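Side-chain contacts in superoxide dismutase (Chaetomium thermophilum, PDB 4BR6), which probably converts superoxide radicals to hydrogen peroxide and oxygen at a protein-bound manganese ion, as a member of the iron/manganese superoxide dismutase family: residues A2-L7 with K29-Y34; E24-K29 with W162-Y167; L168-E171 with A175-F178. All coordinates share one frame; numbering follows the deposited sequence.

Contact 1: A2-L7 with K29-Y34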
ATOM      1  N   ALA B   2       9.019  22.424 -14.626  1.00 32.58           N
ATOM      2  CA  ALA B   2      10.020  21.352 -14.581  1.00 27.86           C
ATOM      3  C   ALA B   2      10.386  20.928 -15.996  1.00 22.04           C
ATOM      4  O   ALA B   2       9.534  20.918 -16.880  1.00 23.79           O
ATOM      5  CB  ALA B   2       9.506  20.160 -13.790  1.00 23.06           C
ATOM      6  N   THR B   3      11.651  20.556 -16.195  1.00 29.25           N
ATOM      7  CA  THR B   3      12.179  20.224 -17.519  1.00 25.57           C
ATOM      8  C   THR B   3      12.905  18.880 -17.493  1.00 22.99           C
ATOM      9  O   THR B   3      13.463  18.488 -16.471  1.00 20.73           O
ATOM     10  CB  THR B   3      13.164  21.312 -18.016  1.00 21.10           C
ATOM     11  OG1 THR B   3      14.318  21.337 -17.177  1.00 25.24           O
ATOM     12  CG2 THR B   3      12.508  22.663 -17.999  1.00 23.24           C
ATOM     13  N   LEU B   4      12.891  18.176 -18.620  1.00 23.29           N
ATOM     14  CA  LEU B   4      13.639  16.935 -18.759  1.00 16.03           C
ATOM     15  C   LEU B   4      15.112  17.292 -18.893  1.00 25.47           C
ATOM     16  O   LEU B   4      15.477  18.036 -19.809  1.00 24.98           O
ATOM     17  CB  LEU B   4      13.200  16.192 -20.022  1.00 20.52           C
ATOM     18  CG  LEU B   4      13.925  14.888 -20.350  1.00 14.44           C
ATOM     19  CD1 LEU B   4      13.401  13.771 -19.489  1.00 17.43           C
ATOM     20  CD2 LEU B   4      13.774  14.553 -21.824  1.00 22.47           C
ATOM     21  N   PRO B   5      15.968  16.764 -18.000  1.00 18.40           N
ATOM     22  CA  PRO B   5      17.396  17.034 -18.165  1.00 21.47           C
ATOM     23  C   PRO B   5      17.952  16.248 -19.352  1.00 22.02           C
ATOM     24  O   PRO B   5      17.460  15.157 -19.634  1.00 19.10           O
ATOM     25  CB  PRO B   5      17.995  16.534 -16.847  1.00 18.76           C
ATOM     26  CG  PRO B   5      17.059  15.443 -16.402  1.00 17.50           C
ATOM     27  CD  PRO B   5      15.698  15.816 -16.901  1.00 18.62           C
ATOM     28  N   ASP B   6      18.941  16.793 -20.055  1.00 20.70           N
ATOM     29  CA  ASP B   6      19.645  16.030 -21.075  1.00 20.67           C
ATOM     30  C   ASP B   6      20.601  15.065 -20.391  1.00 21.04           C
ATOM     31  O   ASP B   6      21.054  15.326 -19.284  1.00 16.13           O
ATOM     32  CB  ASP B   6      20.465  16.951 -21.980  1.00 23.31           C
ATOM     33  CG  ASP B   6      19.625  17.666 -23.017  1.00 24.45           C
ATOM     34  OD1 ASP B   6      18.529  17.187 -23.365  1.00 22.59           O
ATOM     35  OD2 ASP B   6      20.085  18.716 -23.496  1.00 31.93           O
ATOM     36  N   LEU B   7      20.911  13.956 -21.051  1.00 17.28           N
ATOM     37  CA  LEU B   7      21.985  13.090 -20.606  1.00 18.90           C
ATOM     38  C   LEU B   7      23.335  13.764 -20.889  1.00 23.55           C
ATOM     39  O   LEU B   7      23.415  14.710 -21.676  1.00 18.88           O
ATOM     40  CB  LEU B   7      21.906  11.756 -21.334  1.00 21.56           C
ATOM     41  CG  LEU B   7      20.587  10.991 -21.213  1.00 18.17           C
ATOM     42  CD1 LEU B   7      20.681   9.718 -21.993  1.00 17.47           C
ATOM     43  CD2 LEU B   7      20.255  10.704 -19.755  1.00 19.49           C
ATOM     44  N   LYS B  29      10.930   9.116 -23.708  1.00 22.15           N
ATOM     45  CA  LYS B  29       9.521   8.782 -23.535  1.00 17.67           C
ATOM     46  C   LYS B  29       9.132   8.747 -22.067  1.00 20.33           C
ATOM     47  O   LYS B  29       8.320   9.550 -21.627  1.00 17.21           O
ATOM     48  CB  LYS B  29       9.171   7.444 -24.205  1.00 21.86           C
ATOM     49  CG  LYS B  29       9.422   7.400 -25.713  1.00 19.87           C
ATOM     50  CD  LYS B  29       8.687   8.523 -26.432  1.00 29.00           C
ATOM     51  CE  LYS B  29       8.882   8.455 -27.931  1.00 34.62           C
ATOM     52  NZ  LYS B  29       8.348   9.664 -28.608  1.00 32.17           N
ATOM     53  N   HIS B  30       9.717   7.822 -21.311  1.00 19.88           N
ATOM     54  CA  HIS B  30       9.263   7.556 -19.948  1.00 22.76           C
ATOM     55  C   HIS B  30       9.438   8.741 -19.006  1.00 18.94           C
ATOM     56  O   HIS B  30       8.476   9.202 -18.395  1.00 21.45           O
ATOM     57  CB  HIS B  30       9.966   6.324 -19.380  1.00 21.33           C
ATOM     58  CG  HIS B  30       9.394   5.035 -19.871  1.00 21.08           C
ATOM     59  ND1 HIS B  30       8.209   4.523 -19.392  1.00 19.15           N
ATOM     60  CD2 HIS B  30       9.834   4.160 -20.803  1.00 17.00           C
ATOM     61  CE1 HIS B  30       7.949   3.381 -20.002  1.00 13.71           C
ATOM     62  NE2 HIS B  30       8.918   3.140 -20.862  1.00 15.02           N
ATOM     63  N   HIS B  31      10.663   9.234 -18.885  1.00 19.85           N
ATOM     64  CA  HIS B  31      10.940  10.365 -18.004  1.00 19.27           C
ATOM     65  C   HIS B  31      10.199  11.634 -18.458  1.00 18.76           C
ATOM     66  O   HIS B  31       9.736  12.417 -17.634  1.00 16.25           O
ATOM     67  CB  HIS B  31      12.446  10.619 -17.963  1.00 16.92           C
ATOM     68  CG  HIS B  31      12.882  11.570 -16.888  1.00 15.27           C
ATOM     69  ND1 HIS B  31      14.196  11.910 -16.723  1.00 18.93           N
ATOM     70  CD2 HIS B  31      12.189  12.242 -15.941  1.00 14.25           C
ATOM     71  CE1 HIS B  31      14.309  12.762 -15.714  1.00 11.37           C
ATOM     72  NE2 HIS B  31      13.107  12.979 -15.229  1.00 12.27           N
ATOM     73  N   GLN B  32      10.101  11.837 -19.767  1.00 19.18           N
ATOM     74  CA  GLN B  32       9.403  12.999 -20.300  1.00 18.36           C
ATOM     75  C   GLN B  32       7.946  12.990 -19.842  1.00 22.88           C
ATOM     76  O   GLN B  32       7.384  14.034 -19.511  1.00 20.99           O
ATOM     77  CB  GLN B  32       9.461  13.000 -21.828  1.00 23.38           C
ATOM     78  CG  GLN B  32       8.833  14.221 -22.507  1.00 20.97           C
ATOM     79  CD  GLN B  32       9.617  15.502 -22.279  1.00 28.07           C
ATOM     80  OE1 GLN B  32      10.728  15.664 -22.791  1.00 22.52           O
ATOM     81  NE2 GLN B  32       9.034  16.430 -21.519  1.00 29.29           N
ATOM     82  N   THR B  33       7.339  11.806 -19.842  1.00 19.71           N
ATOM     83  CA  THR B  33       5.954  11.633 -19.410  1.00 18.82           C
ATOM     84  C   THR B  33       5.777  12.067 -17.954  1.00 21.05           C
ATOM     85  O   THR B  33       4.776  12.697 -17.600  1.00 21.49           O
ATOM     86  CB  THR B  33       5.531  10.157 -19.573  1.00 22.20           C
ATOM     87  OG1 THR B  33       5.769   9.756 -20.924  1.00 25.50           O
ATOM     88  CG2 THR B  33       4.064   9.941 -19.232  1.00 21.55           C
ATOM     89  N   TYR B  34       6.763  11.741 -17.122  1.00 19.93           N
ATOM     90  CA  TYR B  34       6.755  12.121 -15.709  1.00 21.16           C
ATOM     91  C   TYR B  34       6.912  13.628 -15.521  1.00 18.80           C
ATOM     92  O   TYR B  34       6.260  14.214 -14.659  1.00 19.92           O
ATOM     93  CB  TYR B  34       7.874  11.392 -14.947  1.00 17.51           C
ATOM     94  CG  TYR B  34       7.668   9.894 -14.807  1.00 20.41           C
ATOM     95  CD1 TYR B  34       6.443   9.361 -14.441  1.00 18.50           C
ATOM     96  CD2 TYR B  34       8.705   9.017 -15.059  1.00 14.92           C
ATOM     97  CE1 TYR B  34       6.271   7.990 -14.330  1.00 21.60           C
ATOM     98  CE2 TYR B  34       8.536   7.667 -14.946  1.00 17.66           C
ATOM     99  CZ  TYR B  34       7.334   7.156 -14.586  1.00 16.16           C
ATOM    100  OH  TYR B  34       7.228   5.792 -14.490  1.00 17.62           O
TER
HETATM  101  O   HOH W   1      10.612  18.728 -21.012  1.00 24.94           O

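Contact 2: E24-K29 with W162-Y167. With MN3 (manganese (III) ion), chain I.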
ATOM      1  N   GLU B  24      17.163   5.375 -24.856  1.00 18.58           N
ATOM      2  CA  GLU B  24      16.396   6.338 -25.646  1.00 17.58           C
ATOM      3  C   GLU B  24      14.948   6.459 -25.173  1.00 18.49           C
ATOM      4  O   GLU B  24      14.459   7.564 -24.903  1.00 16.40           O
ATOM      5  CB  GLU B  24      16.418   5.963 -27.136  1.00 17.00           C
ATOM      6  CG  GLU B  24      15.445   6.793 -27.989  1.00 25.28           C
ATOM      7  CD  GLU B  24      15.677   6.639 -29.477  1.00 26.24           C
ATOM      8  OE1 GLU B  24      15.436   5.530 -29.999  1.00 24.30           O
ATOM      9  OE2 GLU B  24      16.097   7.628 -30.119  1.00 33.49           O
ATOM     10  N   LEU B  25      14.272   5.319 -25.080  1.00 16.21           N
ATOM     11  CA  LEU B  25      12.888   5.263 -24.615  1.00 15.98           C
ATOM     12  C   LEU B  25      12.759   5.738 -23.174  1.00 16.36           C
ATOM     13  O   LEU B  25      11.906   6.554 -22.841  1.00 14.72           O
ATOM     14  CB  LEU B  25      12.373   3.824 -24.676  1.00 15.55           C
ATOM     15  CG  LEU B  25      12.092   3.207 -26.043  1.00 19.32           C
ATOM     16  CD1 LEU B  25      11.660   1.757 -25.876  1.00 19.36           C
ATOM     17  CD2 LEU B  25      11.030   3.989 -26.774  1.00 14.84           C
ATOM     18  N   HIS B  26      13.597   5.174 -22.317  1.00 16.38           N
ATOM     19  CA  HIS B  26      13.571   5.462 -20.892  1.00 16.74           C
ATOM     20  C   HIS B  26      13.636   6.967 -20.609  1.00 18.74           C
ATOM     21  O   HIS B  26      12.986   7.461 -19.687  1.00 19.57           O
ATOM     22  CB  HIS B  26      14.763   4.778 -20.242  1.00 17.53           C
ATOM     23  CG  HIS B  26      14.558   4.406 -18.814  1.00 14.47           C
ATOM     24  ND1 HIS B  26      15.477   3.653 -18.118  1.00 16.25           N
ATOM     25  CD2 HIS B  26      13.548   4.661 -17.949  1.00 15.44           C
ATOM     26  CE1 HIS B  26      15.048   3.474 -16.883  1.00 13.29           C
ATOM     27  NE2 HIS B  26      13.880   4.073 -16.757  1.00 12.77           N
ATOM     28  N   HIS B  27      14.419   7.681 -21.417  1.00 15.66           N
ATOM     29  CA  HIS B  27      14.657   9.117 -21.251  1.00 17.72           C
ATOM     30  C   HIS B  27      13.651   9.949 -22.028  1.00 17.24           C
ATOM     31  O   HIS B  27      12.906  10.737 -21.444  1.00 15.16           O
ATOM     32  CB  HIS B  27      16.072   9.453 -21.737  1.00 15.92           C
ATOM     33  CG  HIS B  27      16.477  10.884 -21.535  1.00 20.86           C
ATOM     34  ND1 HIS B  27      16.574  11.783 -22.576  1.00 19.50           N
ATOM     35  CD2 HIS B  27      16.853  11.562 -20.422  1.00 20.98           C
ATOM     36  CE1 HIS B  27      16.970  12.955 -22.112  1.00 19.72           C
ATOM     37  NE2 HIS B  27      17.145  12.848 -20.808  1.00 20.24           N
ATOM     38  N   SER B  28      13.634   9.771 -23.348  1.00 19.02           N
ATOM     39  CA  SER B  28      12.809  10.597 -24.225  1.00 20.96           C
ATOM     40  C   SER B  28      11.316  10.352 -24.014  1.00 19.62           C
ATOM     41  O   SER B  28      10.523  11.282 -24.121  1.00 23.88           O
ATOM     42  CB  SER B  28      13.184  10.386 -25.699  1.00 23.44           C
ATOM     43  OG  SER B  28      12.760   9.119 -26.174  1.00 21.00           O
ATOM     44  N   LYS B  29      10.930   9.116 -23.708  1.00 22.15           N
ATOM     45  CA  LYS B  29       9.521   8.782 -23.535  1.00 17.67           C
ATOM     46  C   LYS B  29       9.132   8.747 -22.067  1.00 20.33           C
ATOM     47  O   LYS B  29       8.320   9.550 -21.627  1.00 17.21           O
ATOM     48  CB  LYS B  29       9.171   7.444 -24.205  1.00 21.86           C
ATOM     49  CG  LYS B  29       9.422   7.400 -25.713  1.00 19.87           C
ATOM     50  CD  LYS B  29       8.687   8.523 -26.432  1.00 29.00           C
ATOM     51  CE  LYS B  29       8.882   8.455 -27.931  1.00 34.62           C
ATOM     52  NZ  LYS B  29       8.348   9.664 -28.608  1.00 32.17           N
ATOM     53  N   TRP B 162      11.925  -1.288 -12.522  1.00 17.62           N
ATOM     54  CA  TRP B 162      10.776  -1.418 -13.407  1.00 18.80           C
ATOM     55  C   TRP B 162      11.223  -2.233 -14.612  1.00 18.81           C
ATOM     56  O   TRP B 162      12.377  -2.164 -15.008  1.00 15.34           O
ATOM     57  CB  TRP B 162      10.282  -0.057 -13.907  1.00 20.14           C
ATOM     58  CG  TRP B 162       9.561   0.794 -12.898  1.00 18.00           C
ATOM     59  CD1 TRP B 162      10.025   1.214 -11.687  1.00 13.20           C
ATOM     60  CD2 TRP B 162       8.250   1.355 -13.039  1.00 17.49           C
ATOM     61  NE1 TRP B 162       9.078   1.979 -11.059  1.00 16.43           N
ATOM     62  CE2 TRP B 162       7.984   2.087 -11.871  1.00 15.67           C
ATOM     63  CE3 TRP B 162       7.278   1.294 -14.039  1.00 19.32           C
ATOM     64  CZ2 TRP B 162       6.773   2.756 -11.669  1.00 16.04           C
ATOM     65  CZ3 TRP B 162       6.076   1.962 -13.831  1.00 20.53           C
ATOM     66  CH2 TRP B 162       5.840   2.684 -12.665  1.00 15.54           C
ATOM     67  N   GLU B 163      10.311  -2.996 -15.205  1.00 13.60           N
ATOM     68  CA  GLU B 163      10.665  -3.858 -16.316  1.00 11.62           C
ATOM     69  C   GLU B 163      11.109  -3.068 -17.547  1.00 14.71           C
ATOM     70  O   GLU B 163      11.892  -3.557 -18.356  1.00 11.89           O
ATOM     71  CB  GLU B 163       9.496  -4.788 -16.632  1.00 14.90           C
ATOM     72  CG  GLU B 163       9.290  -5.826 -15.515  1.00 13.88           C
ATOM     73  CD  GLU B 163       8.024  -6.666 -15.658  1.00 13.97           C
ATOM     74  OE1 GLU B 163       6.986  -6.152 -16.134  1.00 18.58           O
ATOM     75  OE2 GLU B 163       8.066  -7.852 -15.291  1.00 12.17           O
ATOM     76  N   HIS B 164      10.649  -1.829 -17.688  1.00 16.07           N
ATOM     77  CA  HIS B 164      11.057  -1.043 -18.856  1.00 14.78           C
ATOM     78  C   HIS B 164      12.534  -0.663 -18.770  1.00 10.84           C
ATOM     79  O   HIS B 164      13.113  -0.198 -19.743  1.00 14.16           O
ATOM     80  CB  HIS B 164      10.199   0.213 -19.039  1.00 15.95           C
ATOM     81  CG  HIS B 164      10.305   1.192 -17.918  1.00 16.07           C
ATOM     82  ND1 HIS B 164       9.210   1.614 -17.196  1.00 17.41           N
ATOM     83  CD2 HIS B 164      11.372   1.843 -17.402  1.00 15.58           C
ATOM     84  CE1 HIS B 164       9.597   2.484 -16.282  1.00 21.78           C
ATOM     85  NE2 HIS B 164      10.903   2.639 -16.387  1.00 16.30           N
ATOM     86  N   ALA B 165      13.148  -0.865 -17.607  1.00 16.01           N
ATOM     87  CA  ALA B 165      14.558  -0.561 -17.449  1.00 14.22           C
ATOM     88  C   ALA B 165      15.454  -1.645 -18.078  1.00 12.81           C
ATOM     89  O   ALA B 165      16.654  -1.436 -18.226  1.00 14.03           O
ATOM     90  CB  ALA B 165      14.905  -0.365 -15.973  1.00 10.88           C
ATOM     91  N   TYR B 166      14.876  -2.788 -18.454  1.00 14.11           N
ATOM     92  CA  TYR B 166      15.680  -3.928 -18.924  1.00 12.77           C
ATOM     93  C   TYR B 166      15.028  -4.905 -19.891  1.00 11.89           C
ATOM     94  O   TYR B 166      15.727  -5.689 -20.520  1.00 15.01           O
ATOM     95  CB  TYR B 166      16.199  -4.741 -17.739  1.00 17.00           C
ATOM     96  CG  TYR B 166      15.131  -5.326 -16.810  1.00 14.77           C
ATOM     97  CD1 TYR B 166      14.528  -6.554 -17.074  1.00 15.17           C
ATOM     98  CD2 TYR B 166      14.755  -4.661 -15.652  1.00 14.05           C
ATOM     99  CE1 TYR B 166      13.563  -7.082 -16.215  1.00 15.54           C
ATOM    100  CE2 TYR B 166      13.803  -5.187 -14.791  1.00 17.50           C
ATOM    101  CZ  TYR B 166      13.211  -6.391 -15.072  1.00 15.21           C
ATOM    102  OH  TYR B 166      12.267  -6.898 -14.199  1.00 15.55           O
ATOM    103  N   TYR B 167      13.713  -4.879 -20.029  1.00 13.76           N
ATOM    104  CA  TYR B 167      13.044  -6.004 -20.696  1.00 14.24           C
ATOM    105  C   TYR B 167      13.398  -6.164 -22.179  1.00 14.36           C
ATOM    106  O   TYR B 167      13.518  -7.287 -22.661  1.00 15.93           O
ATOM    107  CB  TYR B 167      11.525  -5.946 -20.540  1.00 16.95           C
ATOM    108  CG  TYR B 167      10.877  -7.317 -20.448  1.00 16.76           C
ATOM    109  CD1 TYR B 167      10.551  -8.036 -21.595  1.00 19.80           C
ATOM    110  CD2 TYR B 167      10.605  -7.900 -19.218  1.00 15.45           C
ATOM    111  CE1 TYR B 167       9.964  -9.284 -21.514  1.00 15.22           C
ATOM    112  CE2 TYR B 167      10.020  -9.152 -19.134  1.00 15.90           C
ATOM    113  CZ  TYR B 167       9.703  -9.826 -20.281  1.00 17.98           C
ATOM    114  OH  TYR B 167       9.115 -11.055 -20.211  1.00 15.13           O
TER
HETATM  115 MN   MN3 I 301      12.240   3.970 -15.011  1.00 15.88          MN
HETATM  116  O   HOH W   2      10.090   3.788 -13.708  1.00 33.99           O

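Contact 3: L168-E171 with A175-F178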
ATOM      1  N   LEU B 168      13.572  -5.057 -22.897  1.00 18.35           N
ATOM      2  CA  LEU B 168      13.914  -5.119 -24.316  1.00 18.13           C
ATOM      3  C   LEU B 168      15.198  -5.908 -24.556  1.00 15.43           C
ATOM      4  O   LEU B 168      15.309  -6.641 -25.537  1.00 18.97           O
ATOM      5  CB  LEU B 168      14.078  -3.714 -24.899  1.00 13.78           C
ATOM      6  CG  LEU B 168      12.800  -2.924 -25.173  1.00 18.90           C
ATOM      7  CD1 LEU B 168      13.174  -1.530 -25.671  1.00 14.83           C
ATOM      8  CD2 LEU B 168      11.881  -3.646 -26.151  1.00 16.25           C
ATOM      9  N   GLN B 169      16.154  -5.765 -23.643  1.00 20.82           N
ATOM     10  CA  GLN B 169      17.472  -6.389 -23.791  1.00 18.87           C
ATOM     11  C   GLN B 169      17.555  -7.727 -23.070  1.00 18.77           C
ATOM     12  O   GLN B 169      18.001  -8.723 -23.644  1.00 25.39           O
ATOM     13  CB  GLN B 169      18.575  -5.470 -23.259  1.00 19.44           C
ATOM     14  CG  GLN B 169      19.980  -6.090 -23.340  1.00 16.85           C
ATOM     15  CD  GLN B 169      21.088  -5.091 -23.086  1.00 21.02           C
ATOM     16  OE1 GLN B 169      20.841  -3.906 -22.885  1.00 24.76           O
ATOM     17  NE2 GLN B 169      22.319  -5.567 -23.100  1.00 19.46           N
ATOM     18  N   TYR B 170      17.136  -7.752 -21.813  1.00 18.01           N
ATOM     19  CA  TYR B 170      17.252  -8.963 -20.991  1.00 14.64           C
ATOM     20  C   TYR B 170      15.976  -9.794 -20.798  1.00 16.20           C
ATOM     21  O   TYR B 170      16.040 -10.866 -20.205  1.00 15.22           O
ATOM     22  CB  TYR B 170      17.779  -8.585 -19.606  1.00 14.60           C
ATOM     23  CG  TYR B 170      19.142  -7.943 -19.609  1.00 15.42           C
ATOM     24  CD1 TYR B 170      20.302  -8.707 -19.542  1.00 18.43           C
ATOM     25  CD2 TYR B 170      19.272  -6.572 -19.662  1.00 17.65           C
ATOM     26  CE1 TYR B 170      21.557  -8.105 -19.536  1.00 18.15           C
ATOM     27  CE2 TYR B 170      20.511  -5.969 -19.658  1.00 18.41           C
ATOM     28  CZ  TYR B 170      21.650  -6.734 -19.591  1.00 18.49           C
ATOM     29  OH  TYR B 170      22.886  -6.109 -19.584  1.00 23.49           O
ATOM     30  N   GLU B 171      14.831  -9.308 -21.277  1.00 17.21           N
ATOM     31  CA  GLU B 171      13.572 -10.009 -21.084  1.00 17.51           C
ATOM     32  C   GLU B 171      13.362 -10.304 -19.590  1.00 15.35           C
ATOM     33  O   GLU B 171      13.599  -9.441 -18.752  1.00 15.61           O
ATOM     34  CB  GLU B 171      13.544 -11.280 -21.939  1.00 18.73           C
ATOM     35  CG  GLU B 171      13.551 -10.981 -23.436  1.00 21.03           C
ATOM     36  CD  GLU B 171      13.809 -12.201 -24.306  1.00 20.59           C
ATOM     37  OE1 GLU B 171      14.423 -13.185 -23.837  1.00 23.53           O
ATOM     38  OE2 GLU B 171      13.394 -12.171 -25.479  1.00 21.16           O
ATOM     39  N   ALA B 175      18.125 -10.816 -13.408  1.00 16.83           N
ATOM     40  CA  ALA B 175      19.376 -11.015 -12.673  1.00 22.39           C
ATOM     41  C   ALA B 175      20.580 -10.619 -13.513  1.00 17.73           C
ATOM     42  O   ALA B 175      21.605 -10.203 -12.980  1.00 22.86           O
ATOM     43  CB  ALA B 175      19.531 -12.456 -12.206  1.00 20.90           C
ATOM     44  N   GLU B 176      20.457 -10.769 -14.826  1.00 17.95           N
ATOM     45  CA  GLU B 176      21.517 -10.387 -15.745  1.00 19.67           C
ATOM     46  C   GLU B 176      21.619  -8.871 -15.854  1.00 17.50           C
ATOM     47  O   GLU B 176      22.721  -8.305 -15.929  1.00 19.58           O
ATOM     48  CB  GLU B 176      21.267 -10.992 -17.124  1.00 20.45           C
ATOM     49  CG  GLU B 176      21.546 -12.471 -17.202  1.00 24.32           C
ATOM     50  CD  GLU B 176      21.207 -13.066 -18.557  1.00 22.39           C
ATOM     51  OE1 GLU B 176      21.002 -12.294 -19.508  1.00 23.64           O
ATOM     52  OE2 GLU B 176      21.136 -14.303 -18.675  1.00 26.39           O
ATOM     53  N   TYR B 177      20.469  -8.207 -15.863  1.00 15.38           N
ATOM     54  CA  TYR B 177      20.448  -6.747 -15.839  1.00 15.18           C
ATOM     55  C   TYR B 177      21.078  -6.225 -14.554  1.00 15.81           C
ATOM     56  O   TYR B 177      21.965  -5.370 -14.604  1.00 16.59           O
ATOM     57  CB  TYR B 177      19.026  -6.217 -15.984  1.00 13.93           C
ATOM     58  CG  TYR B 177      18.824  -4.771 -15.555  1.00 16.51           C
ATOM     59  CD1 TYR B 177      19.412  -3.716 -16.252  1.00 11.94           C
ATOM     60  CD2 TYR B 177      18.034  -4.459 -14.460  1.00 10.60           C
ATOM     61  CE1 TYR B 177      19.214  -2.410 -15.864  1.00 14.53           C
ATOM     62  CE2 TYR B 177      17.836  -3.143 -14.075  1.00 16.73           C
ATOM     63  CZ  TYR B 177      18.425  -2.128 -14.784  1.00 12.85           C
ATOM     64  OH  TYR B 177      18.240  -0.812 -14.419  1.00 12.65           O
ATOM     65  N   PHE B 178      20.620  -6.741 -13.408  1.00 13.45           N
ATOM     66  CA  PHE B 178      21.109  -6.274 -12.112  1.00 16.15           C
ATOM     67  C   PHE B 178      22.630  -6.448 -11.974  1.00 17.36           C
ATOM     68  O   PHE B 178      23.286  -5.629 -11.341  1.00 21.97           O
ATOM     69  CB  PHE B 178      20.415  -7.005 -10.950  1.00 22.62           C
ATOM     70  CG  PHE B 178      18.916  -6.811 -10.891  1.00 16.19           C
ATOM     71  CD1 PHE B 178      18.337  -5.623 -11.253  1.00 15.27           C
ATOM     72  CD2 PHE B 178      18.092  -7.839 -10.477  1.00 15.82           C
ATOM     73  CE1 PHE B 178      16.978  -5.461 -11.197  1.00 14.72           C
ATOM     74  CE2 PHE B 178      16.737  -7.673 -10.423  1.00 12.13           C
ATOM     75  CZ  PHE B 178      16.184  -6.483 -10.781  1.00 16.73           C
TER

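Contact 1: A2-L7 with K29-Y34
The His-31 ring carries Leu-4 CD1 on one face, 3.3 Å above the ring plane and shifted toward its CG and ND1 side. Pro-5 comes to the same ring obliquely, its CD lying 3.6 Å from His-31 CE1. Here the N-terminal loop of an iron/manganese superoxide dismutase packs on the first long helix of its alpha-hairpin domain. The methyl-to-ring meeting is a CH-pi contact: Leu-4 CD1 is 3.7 Å from the centroid of the His-31 ring. The torsion of His-31 (CG anti to N, chi1 -168°) sends the ring out from helix 20-50 to segment 2-7. Both ring nitrogens are satisfied away from this loop, ND1 by Trp-78 NE1 and NE2 by His-71 ND1, both residues on helix 61-79. A serine at His-31 would probably leave Leu-4 CD1 without its ring face and these two partners without their mates. The second branch of Leu-4 goes to the next helix residue, with CD2 3.4 Å from Gln-32 OE1. A bend at chi2 (69°) turns the Gln-32 amide toward Leu-4. Its NE2 bonds Asn-36 OD1 one turn on and water 1 at 2.8 Å, which also takes a weak bond from Leu-4 N.

Contact 2: E24-K29 with W162-Y167
His-26 and His-164 meet at the manganese ion through metal bonds. His-26 NE2 binds the manganese at 2.4 Å and His-164 NE2 binds it at 2.3 Å. Water 2 is a further ligand, and it lies over one face of the Trp-162 ring. The two NE2 atoms of His-26 and His-164 are 3.3 Å apart because they share the metal, and they are not hydrogen-bonded to each other.

Ring packing follows from this. The edge of His-164 is turned to the face of His-26 in an offset edge-to-face pair, with the planes at 68°. His-164 CG sits between its backbone N and carbonyl carbon (chi1 63°), which brings the ring up to the ion from the short 3-10 turn. Trp-162 CB covers one face of the His-164 ring.

Apolar contact is slight: Ala-165 CB lies 3.9 Å from His-26 CE1.

Polar support comes from outside. His-164 ND1 is hydrogen-bonded to Glu-163 of the second subunit, which probably fixes the rotation of the ring and links the site to that subunit. His-74 and Asp-160 complete the protein ligands. Three histidines, one aspartate and a water make the five-coordinate site of iron/manganese superoxide dismutases.

Contact 3: L168-E171 with A175-F178
Glu-176 and Tyr-177 both meet the ring of Tyr-170, across the tight turn that joins two short helices of the C-terminal domain. Glu-176 comes first. Its CB approaches the ring obliquely, 3.5 Å from Tyr-170 CD1. From there the chain runs on extended and brings its carboxylate to the rim of the ring. Glu-176 OE1 lies in the ring plane at the edge, 3.7 Å from Tyr-170 CD1. The carboxylate and ring planes are 75° apart. An oxygen at a ring edge faces the slightly positive C-H groups, so this contact is likely to be mildly favourable. The charge itself has a firmer partner, since OE1 also forms a salt bridge with Arg-173 in the turn.

Tyr-177 follows, and its CA and CB lie over one face of the Tyr-170 ring. The CA sits above the ring centre, 3.8 Å from the plane. The CB makes a CH-pi contact, 4.0 Å from the centroid of the Tyr-170 ring. Tyr-177 CB is also 3.7 Å from Tyr-170 CD2. Tyr-177 CG is anti to N (chi1 162°), which carries its own ring away from helix 167-170, with an edge left near Tyr-170 CE2. The two tyrosine side chains cross at about a right angle. Gln-169 CG covers the opposite face of Tyr-170. The Tyr-170 ring thus lies between Gln-169 of its own helix and Tyr-177 of the next.

The phenol ends point to different partners. Tyr-170 OH is hydrogen-bonded to the backbone O of Tyr-17, and Tyr-177 OH to the backbone O of Asp-160, a manganese ligand. Helix 167-170 ends at Tyr-170, and Glu-171 leaves it with a positive phi. Leu-168 packs on helix 20-50, Phe-178 lies against helix 107-119, and Tyr-177 reaches the end of strand 153-160.

In the fold
Contact 2 holds two manganese ligands; His-31 of contact 1 and Tyr-177 of contact 3 come within about 7 and 8 Å of the ion by side chain. Contacts 1 and 2 share helix 20-50 and Lys-29, with centres about 12 Å apart. Their segments alternate along the chain, and the His-30 ring stacks on His-164. Contact 2 joins the alpha-hairpin domain, which holds contact 1, to the C-terminal domain, which holds contact 3. Contact 3 comes last, about 12 Å from contact 2 and, without touching, about 23 Å from contact 1 between centres. In contact 2 the metal ligand His-164 bonds Glu-163 of the second subunit, which places the metal site beside a subunit interface.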